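Local coordinates for C3-degrading proteinase (CppA protein) (Streptococcus pneumoniae, PDB 3E0R) that probably degrades complement component C3, although its two halves belong to families of the glyoxalase clan, at residues I13-A18 against D195-K200; L74-V79 against L118-A123; S96-Y101 against E110-E115; S154-L159 against S175-P180. One frame throughout, in Å; residues are numbered along the deposited sequence.

Contact 1: I13-A18 against D195-K200; sequences IPTLKA and DLSMLK
Antiparallel pairing with a classic beta bulge joins Ile13-Ala18 to Asp195-Lys200, and Thr15 faces both Ser197 and Met198 there. Thr15 N donates to Met198 O at 2.8 Å, while Ser197 N returns a bond to Thr15 O with its N-H...O angle at 171°. The extra residue shifts the register by one, and Leu16 then pairs with Leu196 as a non-hydrogen-bonded pair. Before the bulge Ile13 and Lys200 exchange two backbone bonds; beyond it Lys17 N reaches Asp195 O at 3.0 Å from above the carbonyl plane. The two strands are central neighbours in a mixed sheet, one from the N-terminal and one from the C-terminal half, so the pairing joins the two halves of the chain. On the face of Pro14, Leu16, Leu196 and Leu199, Leu196 CD1 touches Pro14 CB at 3.6 Å, and Leu16 CD2 lies 3.8 Å from Leu196 CB. Leu157 and Met155 of strand 151-159, in another sheet, pack on Leu196 and Leu199 of this face. On the other face, Thr15 CB meets Met198 CB at 3.9 Å. With Thr15 CG2 anti to the backbone N (OG1 chi1 -63°), that methyl sits 3.6 Å from Ser197 OG. Lys17 lays CG and CD against the Ser197 side chain, and its NZ bonds to Asn190 O and Thr193 O. Asp195 turns its carboxylate to the backbone N of Lys73 and Leu74.

Contact 2: L74-V79 against L118-A123; sequences LARLIV and LILIHA
A buried parallel strand pair, Leu74-Val79 beside Leu118-Ala123, lies inside the mixed sheet that holds strands 151-159 and 107-112 as its flanking neighbours. Leu77, Ile78 and Val79 stand level with Ile119, Leu120 and Ile121, and the strand axes diverge by 27°. The four backbone bonds follow the parallel pattern: Leu77 N to Leu118 O, Leu120 N to Leu77 O, Val79 N to Leu120 O and His122 N to Val79 O. At the start of the pair water 1 takes over, giving to Leu74 O and accepting from Leu118 N at 3.0 Å. Just there Ala75 and Arg76 form a classic beta bulge opposite Glu156 of the strand on the far side.

The face carrying Leu77, Val79, Ile119 and Ile121 is aliphatic. Leu77 CB lies alongside Ile119 CG1 at 4.1 Å, and Val79 CG2 touches Ile119 CG2 at 3.8 Å; helix 84-91 packs on Ile121. The other face mixes apolar and charged groups. Arg76 runs beside Leu118, its CG 3.9 Å from Leu118 CD2, and then bends at chi3 (-57°). Leu120 CD2 covers one face of the guanidinium, 3.8 Å from Arg76 NH1, while NE and NH1 form salt bridges with Glu156 and Glu110, one carboxylate from each flanking strand, which fix the guanidinium's position. His122 ND1 accepts from Glu124 N. At the opposite side of the same ring, Ile78 CG2 meets the edge near its plane, 3.4 Å from His122 NE2.

Contact 3: S96-Y101 against E110-E115; sequences SIHRLY and EIFSPE
Phe112 turns its edge onto one face of the His98 imidazole, with CE2 over the ring centre in a T-shaped stack: planes 84° apart, centroids 4.9 Å. His98 ND1 in turn lies at the edge of the Phe112 ring, in its plane. Glu110 OE1 lies at the edges of two other flat groups, the Tyr101 ring and the Arg99 guanidinium. Tyr101 OH donates to Glu110 OE1 at 2.6 Å, coming from above the carboxylate plane, and ring and carboxylate planes stand 79° apart. Arg99 NE makes a long salt bridge to the same oxygen at 4.0 Å; its NH1 is engaged by Glu132.

Apart from His98, which immediately precedes it, these residues lie on the beta hairpin of strands 99-102 and 107-112. His98 and Arg99 both face Glu110 in a classic beta bulge: Glu110 O accepts from His98 N at 2.7 Å and Arg99 N at 3.2 Å, both on the same face of its plane, and Glu110 N gives to Arg99 O. Since Glu110 OE2 forms a salt bridge with Arg76 of the next strand but one, the buried carboxylate has a separate partner for each oxygen and is probably kept ionised.

Contact 4: S154-L159 against S175-P180; sequences SMELHL and SLDFIP
Leu157 and Phe178 pack against each other between the parallel strands of a beta-alpha-beta unit, in which helix 169-172 lies between strands 151-159 and 176-180 in the chain. Strand 176-180 is the outermost strand on its side of the sheet. The backbones are joined by five bonds, beginning with Met155 N to Ser175 O and ending with Leu159 N to Ile179 O at 2.8 Å.

On the face of Met155, Leu157, Leu176 and Phe178, the Phe178 CG is anti to its carbonyl carbon (chi1 -76°), and the ring rests against Leu159 and Leu157. Leu159 CD2 makes a CH-pi contact over one face, 4.2 Å from the Phe178 centroid. Leu157 CB touches Phe178 CD1 at 3.8 Å. Met155, a selenomethionine, has CG in the crowded position between backbone N and carbonyl carbon (chi1 71°), where it meets Leu176 CG at 4.0 Å, although the placement of the Leu176 side chain is doubtful.

The other face holds Glu156, Asp177, His158 and Ile179. Glu156 and Asp177 run side by side, leaving Glu156 OE2 and Asp177 OD2 4.4 Å apart, a like-charge proximity that the Glu156 salt bridge to Arg76 would probably ease. His158 ND1 is held by Lys72 O. Ile179 CD1 rests on Glu156 CB, and Ile179 CG2 lies at the His158 ring edge, 3.8 Å from His158 CD2.

Contacts 2, 3 and 4 share one seven-stranded mixed sheet, while contact 1 lies in the eight-stranded sheet packed on it. Contact 2 occupies the middle of the seven-stranded sheet, with contact 3 about 9 Å away (centre to centre) toward one edge and contact 4 about 11 Å away toward the other; contacts 3 and 4 do not touch. Contact 1 packs on contact 4 through Leu196 and Leu157 and on contact 2 through Leu16 and Leu74. Along the chain, contact 1 spans all the others, contact 2 encloses contact 3, and contact 4 follows. The N-terminal and C-terminal halves join edge to edge in both sheets, at 9-18 with 196-203 and at 74-81 with 151-159.

Contact 1: I13-A18 against D195-K200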
loop_
_atom_site.group_PDB
_atom_site.type_symbol
_atom_site.label_atom_id
_atom_site.label_comp_id
_atom_site.label_asym_id
_atom_site.label_seq_id
_atom_site.Cartn_x
_atom_site.Cartn_y
_atom_site.Cartn_z
ATOM N N ILE A 13 -2.472 0.792 7.132
ATOM C CA ILE A 13 -1.100 0.876 6.590
ATOM C C ILE A 13 -0.605 -0.514 6.062
ATOM O O ILE A 13 -0.424 -1.471 6.834
ATOM C CB ILE A 13 -0.113 1.450 7.603
ATOM C CG1 ILE A 13 -0.622 2.798 8.157
ATOM C CG2 ILE A 13 1.256 1.693 7.005
ATOM C CD1 ILE A 13 -0.363 2.947 9.613
ATOM N N PRO A 14 -0.423 -0.613 4.727
ATOM C CA PRO A 14 0.150 -1.788 4.100
ATOM C C PRO A 14 1.656 -1.814 4.296
ATOM O O PRO A 14 2.284 -0.748 4.453
ATOM C CB PRO A 14 -0.188 -1.606 2.646
ATOM C CG PRO A 14 -0.299 -0.079 2.486
ATOM C CD PRO A 14 -0.758 0.463 3.758
ATOM N N THR A 15 2.181 -3.041 4.430
ATOM C CA THR A 15 3.600 -3.348 4.405
ATOM C C THR A 15 3.804 -4.189 3.168
ATOM O O THR A 15 3.187 -5.259 3.018
ATOM C CB THR A 15 4.113 -4.176 5.634
ATOM O OG1 THR A 15 3.934 -3.419 6.852
ATOM C CG2 THR A 15 5.619 -4.595 5.428
ATOM N N LEU A 16 4.668 -3.677 2.287
ATOM C CA LEU A 16 5.155 -4.385 1.115
ATOM C C LEU A 16 6.583 -4.855 1.392
ATOM O O LEU A 16 7.426 -4.093 1.887
ATOM C CB LEU A 16 5.111 -3.471 -0.121
ATOM C CG LEU A 16 3.735 -2.863 -0.481
ATOM C CD1 LEU A 16 3.836 -2.029 -1.785
ATOM C CD2 LEU A 16 2.593 -3.940 -0.632
ATOM N N LYS A 17 6.858 -6.112 1.067
ATOM C CA LYS A 17 8.216 -6.629 1.107
ATOM C C LYS A 17 9.057 -6.088 -0.079
ATOM O O LYS A 17 8.550 -5.966 -1.211
ATOM C CB LYS A 17 8.214 -8.146 1.202
ATOM C CG LYS A 17 7.570 -8.577 2.465
ATOM C CD LYS A 17 7.390 -10.091 2.538
ATOM C CE LYS A 17 8.679 -10.860 2.902
ATOM N NZ LYS A 17 8.724 -12.234 2.346
ATOM N N ALA A 18 10.301 -5.699 0.244
ATOM C CA ALA A 18 11.248 -5.038 -0.673
ATOM C C ALA A 18 12.506 -5.883 -0.697
ATOM O O ALA A 18 12.928 -6.364 0.335
ATOM C CB ALA A 18 11.592 -3.648 -0.180
ATOM N N ASP A 195 5.797 -9.332 -1.581
ATOM C CA ASP A 195 4.381 -8.969 -1.847
ATOM C C ASP A 195 3.890 -8.189 -0.660
ATOM O O ASP A 195 4.653 -7.973 0.242
ATOM C CB ASP A 195 3.517 -10.239 -1.997
ATOM C CG ASP A 195 2.208 -10.003 -2.797
ATOM O OD1 ASP A 195 1.738 -8.853 -3.027
ATOM O OD2 ASP A 195 1.680 -11.022 -3.224
ATOM N N LEU A 196 2.608 -7.828 -0.653
ATOM C CA LEU A 196 1.929 -7.378 0.551
ATOM C C LEU A 196 1.949 -8.477 1.664
ATOM O O LEU A 196 1.439 -9.591 1.452
ATOM C CB LEU A 196 0.456 -6.986 0.210
ATOM C CG LEU A 196 -0.461 -6.594 1.392
ATOM C CD1 LEU A 196 -0.149 -5.142 1.948
ATOM C CD2 LEU A 196 -1.918 -6.775 0.986
ATOM N N SER A 197 2.529 -8.144 2.819
ATOM C CA SER A 197 2.743 -9.106 3.875
ATOM C C SER A 197 2.013 -8.777 5.160
ATOM O O SER A 197 1.743 -9.672 5.948
ATOM C CB SER A 197 4.208 -9.227 4.186
ATOM O OG SER A 197 4.745 -8.010 4.665
HETATM N N MSE A 198 1.697 -7.497 5.354
HETATM C CA MSE A 198 0.913 -7.063 6.483
HETATM C C MSE A 198 0.021 -5.876 6.172
HETATM O O MSE A 198 0.371 -4.994 5.435
HETATM C CB MSE A 198 1.861 -6.722 7.613
HETATM C CG MSE A 198 1.186 -6.215 8.873
HETATM SE SE MSE A 198 2.497 -6.196 10.300
HETATM C CE MSE A 198 2.324 -4.324 10.800
ATOM N N LEU A 199 -1.147 -5.861 6.782
ATOM C CA LEU A 199 -1.989 -4.660 6.891
ATOM C C LEU A 199 -2.010 -4.264 8.372
ATOM O O LEU A 199 -2.268 -5.106 9.218
ATOM C CB LEU A 199 -3.390 -4.978 6.381
ATOM C CG LEU A 199 -3.415 -5.277 4.875
ATOM C CD1 LEU A 199 -4.595 -6.102 4.409
ATOM C CD2 LEU A 199 -3.380 -3.956 4.125
ATOM N N LYS A 200 -1.671 -3.022 8.694
ATOM C CA LYS A 200 -1.813 -2.537 10.056
ATOM C C LYS A 200 -3.035 -1.642 10.194
ATOM O O LYS A 200 -3.233 -0.741 9.399
ATOM C CB LYS A 200 -0.580 -1.771 10.479
ATOM C CG LYS A 200 -0.610 -1.394 11.922
ATOM C CD LYS A 200 0.242 -0.270 12.293
ATOM C CE LYS A 200 1.586 -0.726 12.728
ATOM N NZ LYS A 200 1.684 -2.192 12.785
#

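Contact 2: L74-V79 against L118-A123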
loop_
_atom_site.group_PDB
_atom_site.type_symbol
_atom_site.label_atom_id
_atom_site.label_comp_id
_atom_site.label_asym_id
_atom_site.label_seq_id
_atom_site.Cartn_x
_atom_site.Cartn_y
_atom_site.Cartn_z
ATOM N N LEU A 74 -1.256 -7.942 -3.806
ATOM C CA LEU A 74 -1.460 -6.526 -4.107
ATOM C C LEU A 74 -1.740 -6.442 -5.584
ATOM O O LEU A 74 -0.860 -6.683 -6.390
ATOM C CB LEU A 74 -0.239 -5.648 -3.742
ATOM C CG LEU A 74 -0.487 -4.131 -3.994
ATOM C CD1 LEU A 74 -1.363 -3.562 -2.978
ATOM C CD2 LEU A 74 0.782 -3.346 -4.062
ATOM N N ALA A 75 -2.980 -6.145 -5.931
ATOM C CA ALA A 75 -3.384 -5.892 -7.302
ATOM C C ALA A 75 -2.852 -4.495 -7.718
ATOM O O ALA A 75 -2.060 -4.403 -8.649
ATOM C CB ALA A 75 -4.924 -6.015 -7.451
ATOM N N ARG A 76 -3.230 -3.443 -6.990
ATOM C CA ARG A 76 -2.675 -2.092 -7.201
ATOM C C ARG A 76 -2.626 -1.291 -5.896
ATOM O O ARG A 76 -3.539 -1.379 -5.122
ATOM C CB ARG A 76 -3.542 -1.291 -8.167
ATOM C CG ARG A 76 -3.278 -1.483 -9.652
ATOM C CD ARG A 76 -3.753 -0.268 -10.457
ATOM N NE ARG A 76 -5.169 -0.024 -10.210
ATOM C CZ ARG A 76 -5.949 0.810 -10.922
ATOM N NH1 ARG A 76 -5.478 1.527 -11.923
ATOM N NH2 ARG A 76 -7.224 0.943 -10.616
ATOM N N LEU A 77 -1.573 -0.505 -5.682
ATOM C CA LEU A 77 -1.538 0.530 -4.652
ATOM C C LEU A 77 -2.010 1.804 -5.249
ATOM O O LEU A 77 -1.521 2.205 -6.293
ATOM C CB LEU A 77 -0.117 0.762 -4.139
ATOM C CG LEU A 77 0.066 1.489 -2.773
ATOM C CD1 LEU A 77 -0.367 0.636 -1.590
ATOM C CD2 LEU A 77 1.545 1.930 -2.636
ATOM N N ILE A 78 -2.928 2.472 -4.567
ATOM C CA ILE A 78 -3.555 3.710 -5.043
ATOM C C ILE A 78 -3.166 4.853 -4.118
ATOM O O ILE A 78 -3.337 4.802 -2.922
ATOM C CB ILE A 78 -5.068 3.551 -5.196
ATOM C CG1 ILE A 78 -5.379 2.290 -6.027
ATOM C CG2 ILE A 78 -5.716 4.814 -5.853
ATOM C CD1 ILE A 78 -6.811 1.959 -6.071
ATOM N N VAL A 79 -2.538 5.855 -4.705
ATOM C CA VAL A 79 -2.022 7.014 -3.965
ATOM C C VAL A 79 -2.810 8.196 -4.461
ATOM O O VAL A 79 -2.655 8.613 -5.584
ATOM C CB VAL A 79 -0.521 7.197 -4.193
ATOM C CG1 VAL A 79 0.015 8.388 -3.397
ATOM C CG2 VAL A 79 0.247 5.871 -3.847
ATOM N N LEU A 118 2.243 -2.519 -8.958
ATOM C CA LEU A 118 1.679 -1.461 -9.804
ATOM C C LEU A 118 1.056 -0.406 -8.922
ATOM O O LEU A 118 0.205 -0.703 -8.083
ATOM C CB LEU A 118 0.637 -2.054 -10.747
ATOM C CG LEU A 118 -0.009 -1.209 -11.850
ATOM C CD1 LEU A 118 0.969 -0.465 -12.792
ATOM C CD2 LEU A 118 -0.841 -2.133 -12.673
ATOM N N ILE A 119 1.504 0.838 -9.117
ATOM C CA ILE A 119 1.082 1.987 -8.314
ATOM C C ILE A 119 0.368 2.952 -9.222
ATOM O O ILE A 119 0.852 3.237 -10.307
ATOM C CB ILE A 119 2.273 2.736 -7.599
ATOM C CG1 ILE A 119 2.978 1.934 -6.477
ATOM C CG2 ILE A 119 1.755 3.961 -6.827
ATOM C CD1 ILE A 119 3.412 0.534 -6.734
ATOM N N LEU A 120 -0.812 3.397 -8.794
ATOM C CA LEU A 120 -1.557 4.452 -9.438
ATOM C C LEU A 120 -1.428 5.688 -8.574
ATOM O O LEU A 120 -1.751 5.641 -7.401
ATOM C CB LEU A 120 -3.049 4.074 -9.595
ATOM C CG LEU A 120 -4.020 5.187 -10.104
ATOM C CD1 LEU A 120 -3.662 5.600 -11.564
ATOM C CD2 LEU A 120 -5.446 4.793 -10.035
ATOM N N ILE A 121 -0.919 6.783 -9.140
ATOM C CA ILE A 121 -0.922 8.086 -8.458
ATOM C C ILE A 121 -1.886 9.007 -9.172
ATOM O O ILE A 121 -1.739 9.237 -10.369
ATOM C CB ILE A 121 0.464 8.769 -8.432
ATOM C CG1 ILE A 121 1.515 7.767 -7.930
ATOM C CG2 ILE A 121 0.440 10.056 -7.537
ATOM C CD1 ILE A 121 2.483 8.395 -6.905
ATOM N N HIS A 122 -2.852 9.532 -8.437
ATOM C CA HIS A 122 -3.915 10.289 -9.027
ATOM C C HIS A 122 -4.386 11.331 -8.032
ATOM O O HIS A 122 -3.925 11.386 -6.927
ATOM C CB HIS A 122 -5.065 9.350 -9.443
ATOM C CG HIS A 122 -5.910 8.905 -8.295
ATOM N ND1 HIS A 122 -7.046 9.582 -7.899
ATOM C CD2 HIS A 122 -5.780 7.865 -7.442
ATOM C CE1 HIS A 122 -7.568 8.987 -6.836
ATOM N NE2 HIS A 122 -6.814 7.948 -6.532
ATOM N N ALA A 123 -5.341 12.148 -8.443
ATOM C CA ALA A 123 -5.824 13.244 -7.621
ATOM C C ALA A 123 -7.351 13.370 -7.672
ATOM O O ALA A 123 -7.877 14.456 -7.394
ATOM C CB ALA A 123 -5.170 14.525 -8.088
HETATM O O HOH W 1 0.984 -5.028 -7.954
#

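Contact 3: S96-Y101 against E110-E115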
loop_
_atom_site.group_PDB
_atom_site.type_symbol
_atom_site.label_atom_id
_atom_site.label_comp_id
_atom_site.label_asym_id
_atom_site.label_seq_id
_atom_site.Cartn_x
_atom_site.Cartn_y
_atom_site.Cartn_z
ATOM N N SER A 96 10.199 7.469 -16.658
ATOM C CA SER A 96 9.848 6.020 -16.729
ATOM C C SER A 96 8.453 5.534 -16.317
ATOM O O SER A 96 8.287 4.374 -15.864
ATOM C CB SER A 96 10.876 5.214 -15.916
ATOM O OG SER A 96 10.954 3.878 -16.401
ATOM N N ILE A 97 7.436 6.367 -16.493
ATOM C CA ILE A 97 6.080 5.963 -16.099
ATOM C C ILE A 97 5.607 4.775 -16.976
ATOM O O ILE A 97 6.129 4.542 -18.058
ATOM C CB ILE A 97 5.112 7.176 -16.068
ATOM C CG1 ILE A 97 4.680 7.596 -17.484
ATOM C CG2 ILE A 97 5.780 8.349 -15.319
ATOM C CD1 ILE A 97 3.666 8.735 -17.491
ATOM N N HIS A 98 4.666 3.981 -16.468
ATOM C CA HIS A 98 4.112 2.850 -17.243
ATOM C C HIS A 98 2.967 3.325 -18.148
ATOM O O HIS A 98 2.832 2.841 -19.241
ATOM C CB HIS A 98 3.622 1.720 -16.325
ATOM C CG HIS A 98 3.054 0.536 -17.062
ATOM N ND1 HIS A 98 3.844 -0.369 -17.753
ATOM C CD2 HIS A 98 1.780 0.096 -17.192
ATOM C CE1 HIS A 98 3.078 -1.303 -18.288
ATOM N NE2 HIS A 98 1.823 -1.041 -17.971
ATOM N N ARG A 99 2.147 4.267 -17.678
ATOM C CA ARG A 99 0.947 4.715 -18.407
ATOM C C ARG A 99 0.433 6.015 -17.824
ATOM O O ARG A 99 0.506 6.218 -16.597
ATOM C CB ARG A 99 -0.122 3.664 -18.257
ATOM C CG ARG A 99 -1.145 3.666 -19.336
ATOM C CD ARG A 99 -2.088 2.470 -19.112
ATOM N NE ARG A 99 -1.402 1.187 -19.201
ATOM C CZ ARG A 99 -1.196 0.527 -20.324
ATOM N NH1 ARG A 99 -1.618 1.022 -21.478
ATOM N NH2 ARG A 99 -0.564 -0.626 -20.293
ATOM N N LEU A 100 -0.081 6.882 -18.682
ATOM C CA LEU A 100 -0.519 8.218 -18.317
ATOM C C LEU A 100 -2.010 8.307 -18.508
ATOM O O LEU A 100 -2.550 7.755 -19.459
ATOM C CB LEU A 100 0.195 9.270 -19.188
ATOM C CG LEU A 100 0.072 10.791 -18.937
ATOM C CD1 LEU A 100 0.489 11.270 -17.502
ATOM C CD2 LEU A 100 0.896 11.527 -20.012
ATOM N N TYR A 101 -2.668 8.949 -17.561
ATOM C CA TYR A 101 -4.106 9.178 -17.597
ATOM C C TYR A 101 -4.362 10.658 -17.366
ATOM O O TYR A 101 -3.458 11.412 -17.030
ATOM C CB TYR A 101 -4.838 8.398 -16.499
ATOM C CG TYR A 101 -4.638 6.905 -16.523
ATOM C CD1 TYR A 101 -5.584 6.058 -17.117
ATOM C CD2 TYR A 101 -3.522 6.331 -15.925
ATOM C CE1 TYR A 101 -5.393 4.686 -17.136
ATOM C CE2 TYR A 101 -3.312 4.989 -15.939
ATOM C CZ TYR A 101 -4.254 4.144 -16.532
ATOM O OH TYR A 101 -4.052 2.768 -16.511
ATOM N N GLU A 110 0.338 5.476 -13.876
ATOM C CA GLU A 110 0.789 4.226 -13.329
ATOM C C GLU A 110 2.290 4.024 -13.591
ATOM O O GLU A 110 2.828 4.490 -14.546
ATOM C CB GLU A 110 0.026 3.095 -13.937
ATOM C CG GLU A 110 -1.312 2.875 -13.322
ATOM C CD GLU A 110 -2.114 1.870 -14.102
ATOM O OE1 GLU A 110 -1.923 1.826 -15.327
ATOM O OE2 GLU A 110 -2.919 1.139 -13.506
ATOM N N ILE A 111 2.930 3.341 -12.657
ATOM C CA ILE A 111 4.331 3.010 -12.695
ATOM C C ILE A 111 4.515 1.705 -11.877
ATOM O O ILE A 111 3.798 1.493 -10.923
ATOM C CB ILE A 111 5.132 4.191 -12.141
ATOM C CG1 ILE A 111 6.604 4.076 -12.525
ATOM C CG2 ILE A 111 4.963 4.321 -10.642
ATOM C CD1 ILE A 111 7.374 5.348 -12.283
ATOM N N PHE A 112 5.442 0.836 -12.286
ATOM C CA PHE A 112 5.837 -0.344 -11.533
ATOM C C PHE A 112 7.020 -0.032 -10.573
ATOM O O PHE A 112 7.983 0.708 -10.872
ATOM C CB PHE A 112 6.212 -1.501 -12.476
ATOM C CG PHE A 112 5.006 -2.266 -13.065
ATOM C CD1 PHE A 112 4.384 -3.288 -12.358
ATOM C CD2 PHE A 112 4.521 -1.986 -14.340
ATOM C CE1 PHE A 112 3.275 -3.995 -12.915
ATOM C CE2 PHE A 112 3.429 -2.696 -14.873
ATOM C CZ PHE A 112 2.813 -3.684 -14.161
ATOM N N SER A 113 6.930 -0.612 -9.397
ATOM C CA SER A 113 7.976 -0.511 -8.418
ATOM C C SER A 113 9.028 -1.612 -8.734
ATOM O O SER A 113 8.745 -2.556 -9.497
ATOM C CB SER A 113 7.375 -0.745 -7.029
ATOM O OG SER A 113 7.427 -2.127 -6.738
ATOM N N PRO A 114 10.215 -1.516 -8.107
ATOM C CA PRO A 114 11.264 -2.533 -8.206
ATOM C C PRO A 114 10.785 -3.964 -7.895
ATOM O O PRO A 114 11.443 -4.908 -8.319
ATOM C CB PRO A 114 12.285 -2.099 -7.146
ATOM C CG PRO A 114 12.014 -0.706 -6.863
ATOM C CD PRO A 114 10.602 -0.413 -7.197
ATOM N N GLU A 115 9.682 -4.132 -7.145
ATOM C CA GLU A 115 9.158 -5.488 -6.859
ATOM C C GLU A 115 7.921 -5.819 -7.704
ATOM O O GLU A 115 7.190 -6.797 -7.433
ATOM C CB GLU A 115 8.844 -5.646 -5.378
ATOM C CG GLU A 115 9.886 -5.143 -4.445
ATOM C CD GLU A 115 11.204 -5.822 -4.566
ATOM O OE1 GLU A 115 11.293 -7.039 -4.936
ATOM O OE2 GLU A 115 12.183 -5.115 -4.255
HETATM O O HOH W 2 6.721 1.402 -14.958
#

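Contact 4: S154-L159 against S175-P180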
loop_
_atom_site.group_PDB
_atom_site.type_symbol
_atom_site.label_atom_id
_atom_site.label_comp_id
_atom_site.label_asym_id
_atom_site.label_seq_id
_atom_site.Cartn_x
_atom_site.Cartn_y
_atom_site.Cartn_z
ATOM N N SER A 154 -4.795 3.850 -0.637
ATOM C CA SER A 154 -5.767 2.759 -0.578
ATOM C C SER A 154 -5.207 1.654 -1.447
ATOM O O SER A 154 -4.080 1.772 -1.967
ATOM C CB SER A 154 -7.149 3.253 -1.008
ATOM O OG SER A 154 -7.158 3.753 -2.313
HETATM N N MSE A 155 -5.955 0.575 -1.617
HETATM C CA MSE A 155 -5.432 -0.511 -2.459
HETATM C C MSE A 155 -6.486 -1.437 -3.045
HETATM O O MSE A 155 -7.597 -1.568 -2.517
HETATM C CB MSE A 155 -4.458 -1.336 -1.618
HETATM C CG MSE A 155 -5.151 -2.133 -0.569
HETATM SE SE MSE A 155 -3.969 -2.488 0.885
HETATM C CE MSE A 155 -4.366 -0.875 1.950
ATOM N N GLU A 156 -6.116 -2.098 -4.128
ATOM C CA GLU A 156 -6.899 -3.187 -4.649
ATOM C C GLU A 156 -6.144 -4.458 -4.316
ATOM O O GLU A 156 -4.926 -4.500 -4.492
ATOM C CB GLU A 156 -7.096 -3.046 -6.137
ATOM C CG GLU A 156 -8.082 -1.992 -6.499
ATOM C CD GLU A 156 -7.843 -1.372 -7.854
ATOM O OE1 GLU A 156 -7.025 -1.874 -8.655
ATOM O OE2 GLU A 156 -8.525 -0.371 -8.129
ATOM N N LEU A 157 -6.845 -5.474 -3.793
ATOM C CA LEU A 157 -6.236 -6.726 -3.381
ATOM C C LEU A 157 -6.812 -7.863 -4.164
ATOM O O LEU A 157 -7.999 -7.924 -4.333
ATOM C CB LEU A 157 -6.458 -6.958 -1.894
ATOM C CG LEU A 157 -5.865 -5.921 -0.931
ATOM C CD1 LEU A 157 -6.027 -6.370 0.483
ATOM C CD2 LEU A 157 -4.389 -5.609 -1.207
ATOM N N HIS A 158 -5.955 -8.766 -4.647
ATOM C CA HIS A 158 -6.370 -9.937 -5.374
ATOM C C HIS A 158 -6.686 -11.075 -4.390
ATOM O O HIS A 158 -5.836 -11.489 -3.581
ATOM C CB HIS A 158 -5.270 -10.375 -6.363
ATOM C CG HIS A 158 -5.196 -9.558 -7.622
ATOM N ND1 HIS A 158 -4.007 -9.086 -8.125
ATOM C CD2 HIS A 158 -6.153 -9.187 -8.505
ATOM C CE1 HIS A 158 -4.235 -8.437 -9.251
ATOM N NE2 HIS A 158 -5.531 -8.487 -9.508
ATOM N N LEU A 159 -7.922 -11.564 -4.456
ATOM C CA LEU A 159 -8.425 -12.575 -3.492
ATOM C C LEU A 159 -9.044 -13.761 -4.240
ATOM O O LEU A 159 -9.973 -13.570 -5.039
ATOM C CB LEU A 159 -9.442 -11.951 -2.520
ATOM C CG LEU A 159 -9.865 -12.744 -1.256
ATOM C CD1 LEU A 159 -8.737 -12.860 -0.207
ATOM C CD2 LEU A 159 -11.111 -12.146 -0.595
ATOM N N SER A 175 -10.887 2.104 1.574
ATOM C CA SER A 175 -9.421 1.918 1.575
ATOM C C SER A 175 -9.018 0.618 0.915
ATOM O O SER A 175 -7.900 0.511 0.421
ATOM C CB SER A 175 -8.858 1.906 2.996
ATOM O OG SER A 175 -9.129 3.118 3.642
ATOM N N LEU A 176 -9.933 -0.349 0.884
ATOM C CA LEU A 176 -9.614 -1.692 0.415
ATOM C C LEU A 176 -10.660 -2.328 -0.521
ATOM O O LEU A 176 -11.792 -2.523 -0.155
ATOM C CB LEU A 176 -9.459 -2.529 1.631
ATOM C CG LEU A 176 -8.263 -3.403 1.668
ATOM C CD1 LEU A 176 -7.744 -3.534 3.147
ATOM C CD2 LEU A 176 -8.733 -4.731 0.898
ATOM N N ASP A 177 -10.238 -2.638 -1.738
ATOM C CA ASP A 177 -11.083 -3.205 -2.767
ATOM C C ASP A 177 -10.599 -4.624 -3.090
ATOM O O ASP A 177 -9.443 -4.783 -3.467
ATOM C CB ASP A 177 -10.941 -2.316 -3.997
ATOM C CG ASP A 177 -12.105 -2.392 -4.892
ATOM O OD1 ASP A 177 -13.232 -2.465 -4.338
ATOM O OD2 ASP A 177 -11.921 -2.341 -6.148
ATOM N N PHE A 178 -11.456 -5.646 -2.961
ATOM C CA PHE A 178 -11.050 -7.022 -3.285
ATOM C C PHE A 178 -11.429 -7.388 -4.713
ATOM O O PHE A 178 -12.574 -7.309 -5.090
ATOM C CB PHE A 178 -11.668 -8.056 -2.337
ATOM C CG PHE A 178 -11.027 -8.108 -1.004
ATOM C CD1 PHE A 178 -9.726 -8.553 -0.867
ATOM C CD2 PHE A 178 -11.709 -7.700 0.135
ATOM C CE1 PHE A 178 -9.121 -8.594 0.373
ATOM C CE2 PHE A 178 -11.088 -7.732 1.380
ATOM C CZ PHE A 178 -9.820 -8.195 1.501
ATOM N N ILE A 179 -10.465 -7.834 -5.496
ATOM C CA ILE A 179 -10.720 -8.297 -6.849
ATOM C C ILE A 179 -10.600 -9.819 -6.875
ATOM O O ILE A 179 -9.592 -10.343 -6.406
ATOM C CB ILE A 179 -9.725 -7.677 -7.810
ATOM C CG1 ILE A 179 -9.973 -6.160 -7.878
ATOM C CG2 ILE A 179 -9.822 -8.346 -9.177
ATOM C CD1 ILE A 179 -8.913 -5.408 -8.570
ATOM N N PRO A 180 -11.643 -10.532 -7.382
ATOM C CA PRO A 180 -11.493 -11.980 -7.499
ATOM C C PRO A 180 -10.352 -12.288 -8.481
ATOM O O PRO A 180 -10.130 -11.503 -9.404
ATOM C CB PRO A 180 -12.878 -12.462 -7.996
ATOM C CG PRO A 180 -13.814 -11.280 -7.755
ATOM C CD PRO A 180 -12.963 -10.071 -7.872
#